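Local structure of kojibiose phosphorylase (Gut metagenome, 6W0P) at residues E191-V202 against K220-V231; K730-Y738 against L744-R752. The protein belongs to glycoside hydrolase family 65, a family of carbohydrate-active enzymes, with N-terminal, central catalytic and C-terminal domains. All coordinates share one frame; numbering follows the deposited sequence. Where two conformers were deposited one is given.

Interaction 1 of 2, residues E191-V202 against K220-V231; sequences EFKIGNSIGLTV and KEDSYQLNQKEV
Lys193 crosses one face of the Tyr224 ring, its CD 3.5 Å from the ring centroid and only 8° off the normal, a CH-pi contact. With CG anti to the backbone N, the lysine's methylenes run over the ring, a use of the long aliphatic chain that suits this partly exposed place. Beyond the ring the ammonium joins a charged cluster: NZ forms a salt bridge with Glu221 OE2 at 3.6 Å, while Lys220 NZ makes a long salt bridge to the same OE2. One water ties the group together, taking hydrogen bonds from Lys193 NZ at 2.6 Å and Asn196 ND2 and donating to Glu221 OE1. The carboxylate beside both ammonium groups probably offsets their mutual repulsion.

Apolar contacts fill the middle. Ile198 and Val231 meet tip to tip, CG1 to CB at 3.7 Å, and Ile198 slides past Leu226 in the opposite direction; branched side chains suit this interior layer. Val231 CG1 also rests on Gly199 O.

At the far end Glu191 accepts a nearly straight hydrogen bond from Lys229 N, which reaches OE2 at 2.8 Å and 174° from above the carboxylate plane. The bend at chi2 (88°) turns the carboxylate to the type II turn from Asn227 to Glu230, and Arg188 holds its other oxygen in a salt bridge.

Two beta hairpins, 186-204 and 223-239, thus face each other through their side chains, each belonging to a different antiparallel sheet: the layered beta-sandwich packing of the family 65 N-terminal domain.

Interaction 2 of 2, residues K730-Y738 against L744-R752; sequences KNILPINVY and LIDKLEIKR
Val737 overlaps the end of Ile750, whose CD1 lies 3.5 Å from Val737 CB and also touches both valine methyls. Ile750 has CG1 anti to the carbonyl carbon (chi1 -62°) and an extended chi2, which carries CD1 across to the valine. Farther along, in one of its two conformers, Ile735 touches both Leu748 CD2, 3.7 Å from its CG2, and Leu744 CB. Aliphatic side chains suit the buried layer where strand 733-737 and its hairpin partner 740-744 meet strand 747-751 of another sheet; Ile725 and Tyr742 border the same layer.

The backbones pair only at Leu733 and Leu744, an antiparallel hydrogen-bonded pair. Leu733 N gives a bond of 2.9 Å to Leu744 O, and Leu744 N returns one of 2.8 Å to Leu733 O. Just outside, Ile732 CG1 and Ile745 CG1 meet at 3.7 Å, an apolar contact between two solvent-exposed isoleucines.

At the other end Tyr738 presents its ring edge to Ile750 CG2, 4.0 Å from CD2. Its ring and the Arg752 guanidinium are nearly parallel, 15° apart, and Arg752 NE lies 3.3 Å from Tyr738 OH. Pro694 O is hydrogen-bonded to that hydroxyl, and Asp719 O and Ser696 hold Arg752 NH1.

Cohesion across this contact therefore depends mainly on aliphatic burial, with two backbone bonds fixing the register at one end and the polar groups at the other drawing their defined hydrogen bonds from neighbouring loops.

How the interactions relate
The two contacts are remote from each other: their centres are 60 Å apart, their nearest atoms about 48 Å, and they lie on opposite sides of the chain's centre. They follow in series along the chain, interaction 1 in the N-terminal family 65 region and interaction 2 close to the C-terminus, with the central catalytic region between them in sequence. Their centres are 34 and 33 Å from the chain's centre. They differ in means: interaction 1 joins two sheets through side chains, a bridging water and a turn hydrogen-bonded to a carboxylate, whereas interaction 2 combines a backbone pairing within one sheet with side-chain contact to a second.

Interaction 1 of 2, residues E191-V202 against K220-V231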
loop_
_atom_site.group_PDB
_atom_site.type_symbol
_atom_site.label_atom_id
_atom_site.label_comp_id
_atom_site.label_asym_id
_atom_site.label_seq_id
_atom_site.Cartn_x
_atom_site.Cartn_y
_atom_site.Cartn_z
ATOM N N GLU A 191 2.458 -7.713 43.171
ATOM C CA GLU A 191 2.589 -9.159 43.501
ATOM C C GLU A 191 2.246 -9.323 44.987
ATOM O O GLU A 191 2.522 -8.389 45.733
ATOM C CB GLU A 191 3.987 -9.669 43.151
ATOM C CG GLU A 191 4.362 -9.412 41.702
ATOM C CD GLU A 191 5.003 -8.057 41.454
ATOM O OE1 GLU A 191 5.493 -7.460 42.415
ATOM O OE2 GLU A 191 5.026 -7.606 40.297
ATOM N N PHE A 192 1.615 -10.423 45.400
ATOM C CA PHE A 192 1.115 -10.570 46.788
ATOM C C PHE A 192 0.982 -12.038 47.168
ATOM O O PHE A 192 0.688 -12.878 46.288
ATOM C CB PHE A 192 -0.253 -9.902 46.952
ATOM C CG PHE A 192 -1.292 -10.336 45.950
ATOM C CD1 PHE A 192 -2.092 -11.446 46.186
ATOM C CD2 PHE A 192 -1.474 -9.626 44.774
ATOM C CE1 PHE A 192 -3.039 -11.847 45.256
ATOM C CE2 PHE A 192 -2.423 -10.027 43.842
ATOM C CZ PHE A 192 -3.199 -11.140 44.083
ATOM N N LYS A 193 1.162 -12.324 48.456
ATOM C CA LYS A 193 0.752 -13.611 49.062
ATOM C C LYS A 193 -0.169 -13.284 50.235
ATOM O O LYS A 193 0.234 -12.513 51.102
ATOM C CB LYS A 193 1.963 -14.475 49.436
ATOM C CG LYS A 193 1.630 -15.759 50.188
ATOM C CD LYS A 193 2.504 -16.935 49.807
ATOM C CE LYS A 193 2.575 -18.009 50.870
ATOM N NZ LYS A 193 1.236 -18.483 51.297
ATOM N N ILE A 194 -1.384 -13.817 50.203
ATOM C CA ILE A 194 -2.418 -13.674 51.263
ATOM C C ILE A 194 -2.886 -15.079 51.622
ATOM O O ILE A 194 -3.580 -15.680 50.805
ATOM C CB ILE A 194 -3.567 -12.778 50.764
ATOM C CG1 ILE A 194 -2.999 -11.511 50.115
ATOM C CG2 ILE A 194 -4.553 -12.498 51.894
ATOM C CD1 ILE A 194 -3.915 -10.292 50.114
ATOM N N GLY A 195 -2.499 -15.574 52.800
ATOM C CA GLY A 195 -2.821 -16.941 53.253
ATOM C C GLY A 195 -2.204 -17.969 52.319
ATOM O O GLY A 195 -1.031 -17.806 51.954
ATOM N N ASN A 196 -2.972 -18.972 51.897
ATOM C CA ASN A 196 -2.446 -20.063 51.035
ATOM C C ASN A 196 -2.555 -19.659 49.562
ATOM O O ASN A 196 -2.346 -20.543 48.689
ATOM C CB ASN A 196 -3.137 -21.394 51.326
ATOM C CG ASN A 196 -2.680 -21.990 52.642
ATOM O OD1 ASN A 196 -3.498 -22.299 53.509
ATOM N ND2 ASN A 196 -1.373 -22.150 52.786
ATOM N N SER A 197 -2.817 -18.381 49.293
ATOM C CA SER A 197 -3.057 -17.853 47.930
ATOM C C SER A 197 -1.915 -16.917 47.544
ATOM O O SER A 197 -1.417 -16.195 48.422
ATOM C CB SER A 197 -4.409 -17.204 47.864
ATOM O OG SER A 197 -5.428 -18.199 47.967
ATOM N N ILE A 198 -1.452 -16.991 46.296
ATOM C CA ILE A 198 -0.362 -16.125 45.755
ATOM C C ILE A 198 -0.836 -15.629 44.398
ATOM O O ILE A 198 -1.533 -16.400 43.742
ATOM C CB ILE A 198 0.962 -16.903 45.669
ATOM C CG1 ILE A 198 2.143 -15.982 45.377
ATOM C CG2 ILE A 198 0.885 -18.046 44.662
ATOM C CD1 ILE A 198 3.494 -16.642 45.587
ATOM N N GLY A 199 -0.486 -14.407 43.992
ATOM C CA GLY A 199 -1.022 -13.861 42.734
ATOM C C GLY A 199 -0.383 -12.561 42.318
ATOM O O GLY A 199 0.532 -12.095 43.001
ATOM N N LEU A 200 -0.832 -12.022 41.188
ATOM C CA LEU A 200 -0.348 -10.736 40.632
ATOM C C LEU A 200 -1.524 -9.976 40.023
ATOM O O LEU A 200 -2.561 -10.597 39.729
ATOM C CB LEU A 200 0.761 -10.977 39.603
ATOM C CG LEU A 200 0.492 -12.005 38.509
ATOM C CD1 LEU A 200 -0.431 -11.437 37.435
ATOM C CD2 LEU A 200 1.820 -12.473 37.894
ATOM N N THR A 201 -1.364 -8.669 39.900
ATOM C CA THR A 201 -2.272 -7.757 39.180
ATOM C C THR A 201 -1.414 -6.974 38.194
ATOM O O THR A 201 -0.370 -6.415 38.626
ATOM C CB THR A 201 -3.019 -6.807 40.119
ATOM O OG1 THR A 201 -3.845 -7.599 40.973
ATOM C CG2 THR A 201 -3.866 -5.806 39.364
ATOM N N VAL A 202 -1.819 -6.959 36.926
ATOM C CA VAL A 202 -1.052 -6.301 35.839
ATOM C C VAL A 202 -2.014 -5.405 35.069
ATOM O O VAL A 202 -3.242 -5.565 35.221
ATOM C CB VAL A 202 -0.362 -7.329 34.924
ATOM C CG1 VAL A 202 0.839 -7.953 35.600
ATOM C CG2 VAL A 202 -1.322 -8.410 34.448
ATOM N N LYS A 220 1.069 -27.228 51.246
ATOM C CA LYS A 220 1.948 -26.147 51.770
ATOM C C LYS A 220 3.270 -26.175 50.984
ATOM O O LYS A 220 3.870 -27.258 50.873
ATOM C CB LYS A 220 2.202 -26.312 53.276
ATOM C CG LYS A 220 2.998 -25.180 53.916
ATOM C CD LYS A 220 2.268 -23.846 53.952
ATOM C CE LYS A 220 3.197 -22.690 54.262
ATOM N NZ LYS A 220 2.447 -21.434 54.489
ATOM N N GLU A 221 3.681 -25.032 50.438
ATOM C CA GLU A 221 4.968 -24.849 49.724
ATOM C C GLU A 221 6.108 -24.701 50.749
ATOM O O GLU A 221 5.832 -24.402 51.919
ATOM C CB GLU A 221 4.860 -23.648 48.782
ATOM C CG GLU A 221 4.931 -22.288 49.469
ATOM C CD GLU A 221 3.739 -21.860 50.318
ATOM O OE1 GLU A 221 2.668 -22.492 50.236
ATOM O OE2 GLU A 221 3.895 -20.881 51.080
ATOM N N ASP A 222 7.346 -24.926 50.309
ATOM C CA ASP A 222 8.569 -24.827 51.139
ATOM C C ASP A 222 8.990 -23.360 51.132
ATOM O O ASP A 222 9.521 -22.909 52.125
ATOM C CB ASP A 222 9.671 -25.767 50.635
ATOM C CG ASP A 222 9.351 -27.233 50.869
ATOM O OD1 ASP A 222 9.362 -27.651 52.029
ATOM O OD2 ASP A 222 9.033 -27.933 49.883
ATOM N N SER A 223 8.717 -22.639 50.046
ATOM C CA SER A 223 8.976 -21.182 49.954
ATOM C C SER A 223 8.245 -20.602 48.748
ATOM O O SER A 223 7.749 -21.396 47.937
ATOM C CB SER A 223 10.460 -20.887 49.883
ATOM O OG SER A 223 11.036 -21.496 48.745
ATOM N N TYR A 224 8.224 -19.272 48.643
ATOM C CA TYR A 224 7.572 -18.511 47.548
ATOM C C TYR A 224 8.431 -17.307 47.149
ATOM O O TYR A 224 9.261 -16.876 47.952
ATOM C CB TYR A 224 6.168 -18.099 47.986
ATOM C CG TYR A 224 6.071 -17.060 49.077
ATOM C CD1 TYR A 224 6.072 -17.410 50.422
ATOM C CD2 TYR A 224 5.908 -15.716 48.762
ATOM C CE1 TYR A 224 5.933 -16.453 51.417
ATOM C CE2 TYR A 224 5.769 -14.748 49.744
ATOM C CZ TYR A 224 5.779 -15.114 51.080
ATOM O OH TYR A 224 5.649 -14.146 52.041
ATOM N N GLN A 225 8.223 -16.776 45.943
ATOM C CA GLN A 225 8.877 -15.523 45.478
ATOM C C GLN A 225 7.825 -14.587 44.881
ATOM O O GLN A 225 6.943 -15.063 44.153
ATOM C CB GLN A 225 9.976 -15.800 44.448
ATOM C CG GLN A 225 10.959 -16.892 44.858
ATOM C CD GLN A 225 11.770 -17.404 43.688
ATOM O OE1 GLN A 225 12.457 -16.643 42.992
ATOM N NE2 GLN A 225 11.657 -18.708 43.441
ATOM N N LEU A 226 7.940 -13.293 45.162
ATOM C CA LEU A 226 7.175 -12.213 44.493
ATOM C C LEU A 226 8.158 -11.344 43.699
ATOM O O LEU A 226 8.781 -10.436 44.288
ATOM C CB LEU A 226 6.413 -11.400 45.544
ATOM C CG LEU A 226 5.499 -12.186 46.482
ATOM C CD1 LEU A 226 4.907 -11.252 47.537
ATOM C CD2 LEU A 226 4.389 -12.909 45.722
ATOM N N ASN A 227 8.279 -11.603 42.396
ATOM C CA ASN A 227 9.146 -10.833 41.459
ATOM C C ASN A 227 8.285 -9.967 40.544
ATOM O O ASN A 227 7.060 -10.140 40.525
ATOM C CB ASN A 227 10.021 -11.786 40.654
ATOM C CG ASN A 227 10.657 -12.793 41.579
ATOM O OD1 ASN A 227 11.196 -12.418 42.617
ATOM N ND2 ASN A 227 10.542 -14.061 41.236
ATOM N N GLN A 228 8.906 -9.074 39.791
ATOM C CA GLN A 228 8.151 -8.149 38.913
ATOM C C GLN A 228 7.353 -9.009 37.903
ATOM O O GLN A 228 7.959 -9.771 37.124
ATOM C CB GLN A 228 9.101 -7.082 38.362
ATOM C CG GLN A 228 9.966 -7.520 37.192
ATOM C CD GLN A 228 9.196 -7.504 35.890
ATOM O OE1 GLN A 228 8.057 -7.036 35.834
ATOM N NE2 GLN A 228 9.806 -8.026 34.836
ATOM N N LYS A 229 6.025 -8.962 38.001
ATOM C CA LYS A 229 5.049 -9.612 37.076
ATOM C C LYS A 229 5.162 -11.146 37.089
ATOM O O LYS A 229 4.619 -11.762 36.165
ATOM C CB LYS A 229 5.215 -9.049 35.660
ATOM C CG LYS A 229 4.917 -7.560 35.545
ATOM C CD LYS A 229 4.536 -7.070 34.169
ATOM C CE LYS A 229 5.398 -7.612 33.054
ATOM N NZ LYS A 229 6.762 -7.052 33.086
ATOM N N GLU A 230 5.800 -11.760 38.090
ATOM C CA GLU A 230 5.752 -13.234 38.271
ATOM C C GLU A 230 5.743 -13.590 39.763
ATOM O O GLU A 230 6.441 -12.916 40.568
ATOM C CB GLU A 230 6.872 -13.946 37.501
ATOM C CG GLU A 230 8.223 -13.939 38.175
ATOM C CD GLU A 230 9.320 -14.730 37.473
ATOM O OE1 GLU A 230 9.006 -15.465 36.518
ATOM O OE2 GLU A 230 10.490 -14.604 37.897
ATOM N N VAL A 231 4.972 -14.618 40.117
ATOM C CA VAL A 231 5.026 -15.226 41.472
ATOM C C VAL A 231 5.312 -16.718 41.317
ATOM O O VAL A 231 4.960 -17.291 40.292
ATOM C CB VAL A 231 3.751 -14.923 42.273
ATOM C CG1 VAL A 231 3.621 -13.421 42.473
ATOM C CG2 VAL A 231 2.504 -15.510 41.621
HETATM O O HOH W 1 0.833 -21.035 51.628
#

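Interaction 2 of 2, residues K730-Y738 against L744-R752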
loop_
_atom_site.group_PDB
_atom_site.type_symbol
_atom_site.label_atom_id
_atom_site.label_comp_id
_atom_site.label_asym_id
_atom_site.label_seq_id
_atom_site.Cartn_x
_atom_site.Cartn_y
_atom_site.Cartn_z
ATOM N N LYS A 730 -44.007 -32.750 22.474
ATOM C CA LYS A 730 -45.342 -33.382 22.335
ATOM C C LYS A 730 -46.117 -32.735 21.196
ATOM O O LYS A 730 -47.075 -33.361 20.747
ATOM C CB LYS A 730 -46.141 -33.250 23.633
ATOM C CG LYS A 730 -45.455 -33.830 24.865
ATOM C CD LYS A 730 -45.167 -35.303 24.712
ATOM C CE LYS A 730 -44.478 -35.899 25.921
ATOM N NZ LYS A 730 -44.319 -37.361 25.742
ATOM N N ASN A 731 -45.756 -31.518 20.803
ATOM C CA ASN A 731 -46.563 -30.701 19.863
ATOM C C ASN A 731 -46.108 -30.969 18.421
ATOM O O ASN A 731 -44.989 -31.445 18.199
ATOM C CB ASN A 731 -46.513 -29.214 20.223
ATOM C CG ASN A 731 -45.106 -28.667 20.282
ATOM O OD1 ASN A 731 -44.218 -29.294 20.863
ATOM N ND2 ASN A 731 -44.900 -27.500 19.694
ATOM N N ILE A 732 -46.971 -30.675 17.459
ATOM C CA ILE A 732 -46.700 -30.886 16.012
ATOM C C ILE A 732 -45.648 -29.875 15.549
ATOM O O ILE A 732 -45.862 -28.666 15.731
ATOM C CB ILE A 732 -48.014 -30.776 15.216
ATOM C CG1 ILE A 732 -48.912 -31.999 15.466
ATOM C CG2 ILE A 732 -47.730 -30.539 13.728
ATOM C CD1 ILE A 732 -50.366 -31.777 15.086
ATOM N N LEU A 733 -44.558 -30.355 14.948
ATOM C CA LEU A 733 -43.719 -29.500 14.072
ATOM C C LEU A 733 -43.985 -29.908 12.634
ATOM O O LEU A 733 -43.705 -31.041 12.263
ATOM C CB LEU A 733 -42.226 -29.653 14.390
ATOM C CG LEU A 733 -41.322 -28.805 13.497
ATOM C CD1 LEU A 733 -41.636 -27.324 13.669
ATOM C CD2 LEU A 733 -39.843 -29.083 13.765
ATOM N N PRO A 734 -44.508 -29.007 11.786
ATOM C CA PRO A 734 -44.514 -29.243 10.352
ATOM C C PRO A 734 -43.089 -29.239 9.819
ATOM O O PRO A 734 -42.321 -28.368 10.153
ATOM C CB PRO A 734 -45.287 -28.076 9.744
ATOM C CG PRO A 734 -45.320 -27.021 10.819
ATOM C CD PRO A 734 -45.166 -27.739 12.143
ATOM N N ILE A 735 -42.786 -30.211 8.991
ATOM C CA ILE A 735 -41.449 -30.321 8.365
ATOM C C ILE A 735 -41.635 -30.802 6.923
ATOM O O ILE A 735 -42.511 -31.640 6.676
ATOM C CB ILE A 735 -40.551 -31.220 9.237
ATOM C CG1 ILE A 735 -39.164 -31.427 8.631
ATOM C CG2 ILE A 735 -41.239 -32.542 9.555
ATOM C CD1 ILE A 735 -38.238 -32.173 9.555
ATOM N N ASN A 736 -40.845 -30.238 6.021
ATOM C CA ASN A 736 -40.911 -30.498 4.569
ATOM C C ASN A 736 -39.705 -31.372 4.205
ATOM O O ASN A 736 -38.554 -30.894 4.403
ATOM C CB ASN A 736 -41.009 -29.146 3.862
ATOM C CG ASN A 736 -41.508 -29.301 2.456
ATOM O OD1 ASN A 736 -40.897 -30.025 1.682
ATOM N ND2 ASN A 736 -42.627 -28.670 2.145
ATOM N N VAL A 737 -39.925 -32.624 3.792
ATOM C CA VAL A 737 -38.825 -33.568 3.424
ATOM C C VAL A 737 -39.031 -34.063 1.985
ATOM O O VAL A 737 -40.112 -34.650 1.675
ATOM C CB VAL A 737 -38.682 -34.748 4.413
ATOM C CG1 VAL A 737 -37.391 -35.516 4.184
ATOM C CG2 VAL A 737 -38.740 -34.306 5.870
ATOM N N TYR A 738 -38.021 -33.852 1.131
ATOM C CA TYR A 738 -38.052 -34.217 -0.304
ATOM C C TYR A 738 -39.286 -33.550 -0.928
ATOM O O TYR A 738 -39.910 -34.134 -1.808
ATOM C CB TYR A 738 -38.033 -35.739 -0.482
ATOM C CG TYR A 738 -36.790 -36.414 0.050
ATOM C CD1 TYR A 738 -35.523 -35.990 -0.334
ATOM C CD2 TYR A 738 -36.863 -37.465 0.949
ATOM C CE1 TYR A 738 -34.370 -36.596 0.139
ATOM C CE2 TYR A 738 -35.718 -38.078 1.435
ATOM C CZ TYR A 738 -34.466 -37.641 1.036
ATOM O OH TYR A 738 -33.329 -38.227 1.534
ATOM N N LEU A 744 -44.453 -33.766 12.144
ATOM C CA LEU A 744 -43.616 -34.556 13.081
ATOM C C LEU A 744 -44.161 -34.391 14.503
ATOM O O LEU A 744 -44.378 -33.263 14.942
ATOM C CB LEU A 744 -42.178 -34.059 12.967
ATOM C CG LEU A 744 -41.201 -34.635 13.973
ATOM C CD1 LEU A 744 -41.146 -36.149 13.861
ATOM C CD2 LEU A 744 -39.822 -34.010 13.784
ATOM N N ILE A 745 -44.426 -35.489 15.185
ATOM C CA ILE A 745 -44.850 -35.448 16.611
ATOM C C ILE A 745 -43.750 -36.122 17.438
ATOM O O ILE A 745 -43.157 -35.434 18.268
ATOM C CB ILE A 745 -46.242 -36.083 16.790
ATOM C CG1 ILE A 745 -47.307 -35.256 16.058
ATOM C CG2 ILE A 745 -46.578 -36.242 18.269
ATOM C CD1 ILE A 745 -48.659 -35.961 15.869
ATOM N N ASP A 746 -43.454 -37.396 17.163
ATOM C CA ASP A 746 -42.390 -38.176 17.853
ATOM C C ASP A 746 -41.369 -38.693 16.834
ATOM O O ASP A 746 -40.162 -38.531 17.081
ATOM C CB ASP A 746 -43.010 -39.295 18.679
ATOM C CG ASP A 746 -43.837 -40.281 17.864
ATOM O OD1 ASP A 746 -44.509 -39.875 16.866
ATOM O OD2 ASP A 746 -43.783 -41.457 18.219
ATOM N N LYS A 747 -41.814 -39.232 15.702
ATOM C CA LYS A 747 -40.950 -39.998 14.773
ATOM C C LYS A 747 -41.504 -39.930 13.353
ATOM O O LYS A 747 -42.754 -40.069 13.172
ATOM C CB LYS A 747 -40.871 -41.440 15.265
ATOM C CG LYS A 747 -39.944 -42.378 14.511
ATOM C CD LYS A 747 -39.694 -43.652 15.332
ATOM C CE LYS A 747 -39.144 -44.817 14.540
ATOM N NZ LYS A 747 -37.749 -44.544 14.118
ATOM N N LEU A 748 -40.593 -39.717 12.401
ATOM C CA LEU A 748 -40.820 -39.819 10.937
ATOM C C LEU A 748 -39.790 -40.799 10.354
ATOM O O LEU A 748 -38.585 -40.625 10.604
ATOM C CB LEU A 748 -40.665 -38.423 10.321
ATOM C CG LEU A 748 -41.953 -37.674 10.000
ATOM C CD1 LEU A 748 -42.949 -37.715 11.154
ATOM C CD2 LEU A 748 -41.648 -36.242 9.637
ATOM N N GLU A 749 -40.252 -41.757 9.559
ATOM C CA GLU A 749 -39.404 -42.742 8.836
ATOM C C GLU A 749 -39.719 -42.577 7.354
ATOM O O GLU A 749 -40.816 -42.994 6.972
ATOM C CB GLU A 749 -39.737 -44.146 9.347
ATOM C CG GLU A 749 -38.603 -45.141 9.310
ATOM C CD GLU A 749 -38.714 -46.212 10.396
ATOM O OE1 GLU A 749 -38.647 -45.863 11.611
ATOM O OE2 GLU A 749 -38.903 -47.391 10.040
ATOM N N ILE A 750 -38.854 -41.914 6.583
ATOM C CA ILE A 750 -39.120 -41.590 5.145
ATOM C C ILE A 750 -38.163 -42.399 4.271
ATOM O O ILE A 750 -36.961 -42.279 4.492
ATOM C CB ILE A 750 -39.007 -40.075 4.891
ATOM C CG1 ILE A 750 -40.051 -39.312 5.707
ATOM C CG2 ILE A 750 -39.118 -39.750 3.406
ATOM C CD1 ILE A 750 -39.889 -37.814 5.660
ATOM N N LYS A 751 -38.692 -43.188 3.326
ATOM C CA LYS A 751 -37.891 -43.951 2.325
ATOM C C LYS A 751 -37.267 -42.970 1.338
ATOM O O LYS A 751 -37.884 -41.935 1.082
ATOM C CB LYS A 751 -38.727 -44.973 1.543
ATOM C CG LYS A 751 -39.188 -46.169 2.355
ATOM C CD LYS A 751 -39.808 -47.275 1.518
ATOM C CE LYS A 751 -41.185 -47.682 2.001
ATOM N NZ LYS A 751 -41.146 -48.200 3.391
ATOM N N ARG A 752 -36.099 -43.299 0.789
ATOM C CA ARG A 752 -35.365 -42.398 -0.140
ATOM C C ARG A 752 -35.697 -42.781 -1.595
ATOM O O ARG A 752 -35.517 -43.933 -1.981
ATOM C CB ARG A 752 -33.880 -42.431 0.242
ATOM C CG ARG A 752 -33.595 -41.786 1.598
ATOM C CD ARG A 752 -32.133 -41.595 1.945
ATOM N NE ARG A 752 -31.436 -40.868 0.889
ATOM C CZ ARG A 752 -30.122 -40.876 0.697
ATOM N NH1 ARG A 752 -29.328 -41.535 1.528
ATOM N NH2 ARG A 752 -29.609 -40.216 -0.326
#